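Local coordinates for hypothetical protein (Mesorhizobium loti, PDB 2O2X) that removes the C-7 phosphate from D-glycero-beta-D-manno-heptose 1,7-bisphosphate with the help of magnesium, a step in ADP-heptose biosynthesis, at residues 55-66 / 100-111. Residues are numbered along the deposited sequence; the frame is centred on the assembly and turned at random.
Sequences IVLRPQMLPAIA and RVLELLREEGVF
Leu-62 and Leu-105 both carry CG opposite their carbonyl carbon (chi1 -63° and -71°), toward each other; chi2, near anti for CD1, then turns the second methyls together, Leu-62 CD2 meeting Leu-105 CD2 at 3.5 Å. CD1 of Leu-57 and CD1 of Ile-65 pack on Leu-105 CD2 as well. Leu-57 CD1 also lies 3.7 Å from CB of Leu-104. The other branch of Leu-62, CD1, rests on Glu-108, whose CG, placed by chi1 (-60°), is 3.7 Å away; the bend at chi2 keeps CD and OE1 beside the same methyl.

Past the helix end, where Gly-109 forms a Schellman motif, Val-110 turns back toward helix 62-71. Its CB sits 3.7 Å from CG2 of Ile-65, while its CG1 covers CB of Ala-66. At the other end Ile-55 sends CG2 to Val-101 CG2 (3.6 Å). A water donates to O of Ile-55 (2.8 Å) and accepts from NE of Arg-100; Leu-104 CD2 lies over one face of that guanidinium.

The Ile-55 side chain lies about 5 Å from that of Asp-39, by similarity a magnesium-binding residue, and Val-101's about 4 Å from that of Arg-38, by similarity substrate-binding. A loop and helix 62-71 thus pack against the end of helix 91-107 and the turn after it: successive beta-alpha-beta crossover helices, side by side on one face of the Rossmann-like HAD sheet, joining neighbouring parallel strands 34-36, 75-80 and 114-118.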
loop_
_atom_site.group_PDB
_atom_site.type_symbol
_atom_site.label_atom_id
_atom_site.label_comp_id
_atom_site.label_asym_id
_atom_site.label_seq_id
_atom_site.Cartn_x
_atom_site.Cartn_y
_atom_site.Cartn_z
ATOM N N ILE A 55 6.881 -10.321 12.601
ATOM C CA ILE A 55 6.227 -10.168 11.279
ATOM C C ILE A 55 5.930 -11.522 10.636
ATOM O O ILE A 55 6.805 -12.402 10.543
ATOM C CB ILE A 55 7.109 -9.312 10.352
ATOM C CG1 ILE A 55 7.099 -7.860 10.821
ATOM C CG2 ILE A 55 6.674 -9.407 8.886
ATOM C CD1 ILE A 55 5.803 -7.076 10.460
ATOM N N VAL A 56 4.690 -11.672 10.167
ATOM C CA VAL A 56 4.245 -12.841 9.419
ATOM C C VAL A 56 3.473 -12.360 8.202
ATOM O O VAL A 56 2.580 -11.542 8.347
ATOM C CB VAL A 56 3.311 -13.698 10.295
ATOM C CG1 VAL A 56 2.746 -14.872 9.529
ATOM C CG2 VAL A 56 4.064 -14.171 11.520
ATOM N N LEU A 57 3.805 -12.887 7.031
ATOM C CA LEU A 57 3.066 -12.560 5.820
ATOM C C LEU A 57 1.661 -13.139 5.833
ATOM O O LEU A 57 1.411 -14.199 6.423
ATOM C CB LEU A 57 3.793 -13.057 4.597
ATOM C CG LEU A 57 5.179 -12.492 4.304
ATOM C CD1 LEU A 57 5.655 -12.990 2.991
ATOM C CD2 LEU A 57 5.169 -10.999 4.324
ATOM N N ARG A 58 0.735 -12.438 5.184
ATOM C CA ARG A 58 -0.573 -12.996 4.827
ATOM C C ARG A 58 -0.419 -13.703 3.486
ATOM O O ARG A 58 -0.278 -13.054 2.449
ATOM C CB ARG A 58 -1.644 -11.909 4.772
ATOM C CG ARG A 58 -1.887 -11.217 6.098
ATOM C CD ARG A 58 -3.010 -10.225 6.054
ATOM N NE ARG A 58 -4.327 -10.850 5.809
ATOM C CZ ARG A 58 -4.972 -10.875 4.654
ATOM N NH1 ARG A 58 -4.500 -10.284 3.553
ATOM N NH2 ARG A 58 -6.132 -11.503 4.596
ATOM N N PRO A 59 -0.410 -15.053 3.484
ATOM C CA PRO A 59 -0.122 -15.692 2.185
ATOM C C PRO A 59 -1.155 -15.412 1.115
ATOM O O PRO A 59 -0.841 -15.459 -0.063
ATOM C CB PRO A 59 -0.058 -17.196 2.526
ATOM C CG PRO A 59 0.162 -17.232 4.024
ATOM C CD PRO A 59 -0.577 -16.044 4.564
ATOM N N GLN A 60 -2.360 -15.077 1.512
ATOM C CA GLN A 60 -3.406 -14.839 0.502
ATOM C C GLN A 60 -3.204 -13.543 -0.307
ATOM O O GLN A 60 -3.849 -13.354 -1.322
ATOM C CB GLN A 60 -4.802 -14.953 1.114
ATOM C CG GLN A 60 -5.102 -14.081 2.282
ATOM C CD GLN A 60 -4.785 -14.713 3.650
ATOM O OE1 GLN A 60 -3.614 -14.908 4.018
ATOM N NE2 GLN A 60 -5.818 -14.970 4.430
HETATM N N MSE A 61 -2.268 -12.692 0.116
HETATM C CA MSE A 61 -1.908 -11.517 -0.691
HETATM C C MSE A 61 -0.841 -11.848 -1.734
HETATM O O MSE A 61 -0.620 -11.101 -2.686
HETATM C CB MSE A 61 -1.432 -10.348 0.195
HETATM C CG MSE A 61 -1.480 -8.984 -0.474
HETATM SE SE MSE A 61 -3.152 -8.451 -1.289
HETATM C CE MSE A 61 -4.347 -8.998 0.104
ATOM N N LEU A 62 -0.113 -12.945 -1.531
ATOM C CA LEU A 62 1.030 -13.221 -2.394
ATOM C C LEU A 62 0.656 -13.451 -3.874
ATOM O O LEU A 62 1.378 -12.974 -4.751
ATOM C CB LEU A 62 1.848 -14.402 -1.855
ATOM C CG LEU A 62 2.485 -14.148 -0.477
ATOM C CD1 LEU A 62 3.099 -15.400 0.118
ATOM C CD2 LEU A 62 3.522 -13.035 -0.558
ATOM N N PRO A 63 -0.477 -14.140 -4.179
ATOM C CA PRO A 63 -0.863 -14.235 -5.591
ATOM C C PRO A 63 -1.063 -12.878 -6.263
ATOM O O PRO A 63 -0.790 -12.717 -7.443
ATOM C CB PRO A 63 -2.173 -15.025 -5.534
ATOM C CG PRO A 63 -2.021 -15.855 -4.311
ATOM C CD PRO A 63 -1.399 -14.924 -3.333
ATOM N N ALA A 64 -1.597 -11.914 -5.529
ATOM C CA ALA A 64 -1.798 -10.570 -6.114
ATOM C C ALA A 64 -0.493 -9.873 -6.425
ATOM O O ALA A 64 -0.350 -9.268 -7.493
ATOM C CB ALA A 64 -2.648 -9.717 -5.172
ATOM N N ILE A 65 0.459 -9.923 -5.503
ATOM C CA ILE A 65 1.752 -9.320 -5.752
ATOM C C ILE A 65 2.447 -10.025 -6.929
ATOM O O ILE A 65 2.949 -9.367 -7.825
ATOM C CB ILE A 65 2.641 -9.330 -4.483
ATOM C CG1 ILE A 65 1.949 -8.617 -3.313
ATOM C CG2 ILE A 65 3.968 -8.634 -4.750
ATOM C CD1 ILE A 65 2.712 -8.670 -2.036
ATOM N N ALA A 66 2.444 -11.352 -6.913
ATOM C CA ALA A 66 3.044 -12.114 -8.021
ATOM C C ALA A 66 2.425 -11.750 -9.370
ATOM O O ALA A 66 3.119 -11.565 -10.376
ATOM C CB ALA A 66 2.883 -13.590 -7.766
ATOM N N ARG A 100 12.142 -6.404 6.949
ATOM C CA ARG A 100 11.802 -7.809 7.182
ATOM C C ARG A 100 10.621 -8.259 6.295
ATOM O O ARG A 100 10.622 -9.350 5.724
ATOM C CB ARG A 100 11.532 -8.082 8.682
ATOM C CG ARG A 100 11.106 -9.487 8.994
ATOM C CD ARG A 100 12.131 -10.489 8.587
ATOM N NE ARG A 100 11.829 -11.835 9.074
ATOM C CZ ARG A 100 12.473 -12.931 8.671
ATOM N NH1 ARG A 100 13.435 -12.866 7.771
ATOM N NH2 ARG A 100 12.123 -14.107 9.163
ATOM N N VAL A 101 9.627 -7.394 6.134
ATOM C CA VAL A 101 8.491 -7.707 5.256
ATOM C C VAL A 101 9.013 -7.925 3.841
ATOM O O VAL A 101 8.660 -8.909 3.200
ATOM C CB VAL A 101 7.398 -6.587 5.303
ATOM C CG1 VAL A 101 6.379 -6.781 4.215
ATOM C CG2 VAL A 101 6.699 -6.556 6.681
ATOM N N LEU A 102 9.853 -7.016 3.352
ATOM C CA LEU A 102 10.397 -7.144 1.984
ATOM C C LEU A 102 11.279 -8.398 1.829
ATOM O O LEU A 102 11.254 -9.050 0.784
ATOM C CB LEU A 102 11.147 -5.879 1.544
ATOM C CG LEU A 102 10.297 -4.595 1.514
ATOM C CD1 LEU A 102 11.020 -3.461 0.820
ATOM C CD2 LEU A 102 8.909 -4.772 0.924
ATOM N N GLU A 103 12.029 -8.743 2.871
ATOM C CA GLU A 103 12.821 -9.995 2.855
ATOM C C GLU A 103 11.959 -11.239 2.771
ATOM O O GLU A 103 12.233 -12.154 1.979
ATOM C CB GLU A 103 13.744 -10.062 4.078
ATOM C CG GLU A 103 14.520 -11.361 4.200
ATOM C CD GLU A 103 15.352 -11.732 2.962
ATOM O OE1 GLU A 103 15.702 -10.847 2.142
ATOM O OE2 GLU A 103 15.668 -12.939 2.826
ATOM N N LEU A 104 10.893 -11.276 3.560
ATOM C CA LEU A 104 9.975 -12.403 3.485
ATOM C C LEU A 104 9.308 -12.505 2.114
ATOM O O LEU A 104 9.102 -13.601 1.573
ATOM C CB LEU A 104 8.934 -12.333 4.596
ATOM C CG LEU A 104 9.478 -12.572 6.008
ATOM C CD1 LEU A 104 8.445 -12.175 7.011
ATOM C CD2 LEU A 104 9.873 -14.024 6.162
ATOM N N LEU A 105 8.960 -11.371 1.520
ATOM C CA LEU A 105 8.398 -11.364 0.179
ATOM C C LEU A 105 9.414 -11.891 -0.847
ATOM O O LEU A 105 9.077 -12.651 -1.753
ATOM C CB LEU A 105 7.955 -9.957 -0.201
ATOM C CG LEU A 105 6.727 -9.378 0.497
ATOM C CD1 LEU A 105 6.482 -7.948 0.032
ATOM C CD2 LEU A 105 5.502 -10.234 0.287
ATOM N N ARG A 106 10.659 -11.464 -0.710
ATOM C CA ARG A 106 11.744 -11.966 -1.570
ATOM C C ARG A 106 11.846 -13.486 -1.511
ATOM O O ARG A 106 12.017 -14.142 -2.539
ATOM C CB ARG A 106 13.086 -11.351 -1.174
ATOM C CG ARG A 106 14.199 -11.627 -2.206
ATOM C CD ARG A 106 15.592 -11.307 -1.693
ATOM N NE ARG A 106 16.003 -12.161 -0.572
ATOM C CZ ARG A 106 16.454 -13.415 -0.683
ATOM N NH1 ARG A 106 16.575 -14.006 -1.867
ATOM N NH2 ARG A 106 16.793 -14.094 0.410
ATOM N N GLU A 107 11.714 -14.038 -0.314
ATOM C CA GLU A 107 11.778 -15.489 -0.132
ATOM C C GLU A 107 10.621 -16.213 -0.801
ATOM O O GLU A 107 10.728 -17.390 -1.103
ATOM C CB GLU A 107 11.828 -15.832 1.348
ATOM C CG GLU A 107 13.154 -15.437 1.989
ATOM C CD GLU A 107 13.160 -15.596 3.496
ATOM O OE1 GLU A 107 12.189 -16.141 4.062
ATOM O OE2 GLU A 107 14.147 -15.169 4.137
ATOM N N GLU A 108 9.511 -15.502 -1.034
ATOM C CA GLU A 108 8.365 -16.022 -1.789
ATOM C C GLU A 108 8.431 -15.711 -3.285
ATOM O O GLU A 108 7.509 -16.057 -4.060
ATOM C CB GLU A 108 7.057 -15.432 -1.224
ATOM C CG GLU A 108 6.758 -15.736 0.233
ATOM C CD GLU A 108 6.559 -17.198 0.513
ATOM O OE1 GLU A 108 6.056 -17.935 -0.371
ATOM O OE2 GLU A 108 6.921 -17.607 1.634
ATOM N N GLY A 109 9.492 -15.019 -3.690
ATOM C CA GLY A 109 9.729 -14.685 -5.070
ATOM C C GLY A 109 8.932 -13.510 -5.587
ATOM O O GLY A 109 8.700 -13.395 -6.798
ATOM N N VAL A 110 8.507 -12.623 -4.686
ATOM C CA VAL A 110 7.717 -11.448 -5.090
ATOM C C VAL A 110 8.366 -10.183 -4.526
ATOM O O VAL A 110 9.245 -10.245 -3.656
ATOM C CB VAL A 110 6.202 -11.561 -4.707
ATOM C CG1 VAL A 110 5.610 -12.890 -5.232
ATOM C CG2 VAL A 110 5.985 -11.466 -3.191
ATOM N N PHE A 111 7.961 -9.049 -5.072
ATOM C CA PHE A 111 8.579 -7.789 -4.697
ATOM C C PHE A 111 7.618 -6.616 -4.817
ATOM O O PHE A 111 6.549 -6.710 -5.425
ATOM C CB PHE A 111 9.821 -7.529 -5.559
ATOM C CG PHE A 111 9.627 -7.852 -6.971
ATOM C CD1 PHE A 111 8.995 -6.972 -7.821
ATOM C CD2 PHE A 111 10.039 -9.081 -7.481
ATOM C CE1 PHE A 111 8.797 -7.286 -9.171
ATOM C CE2 PHE A 111 9.852 -9.391 -8.817
ATOM C CZ PHE A 111 9.230 -8.499 -9.662
HETATM O O HOH W 1 9.577 -12.126 11.091
#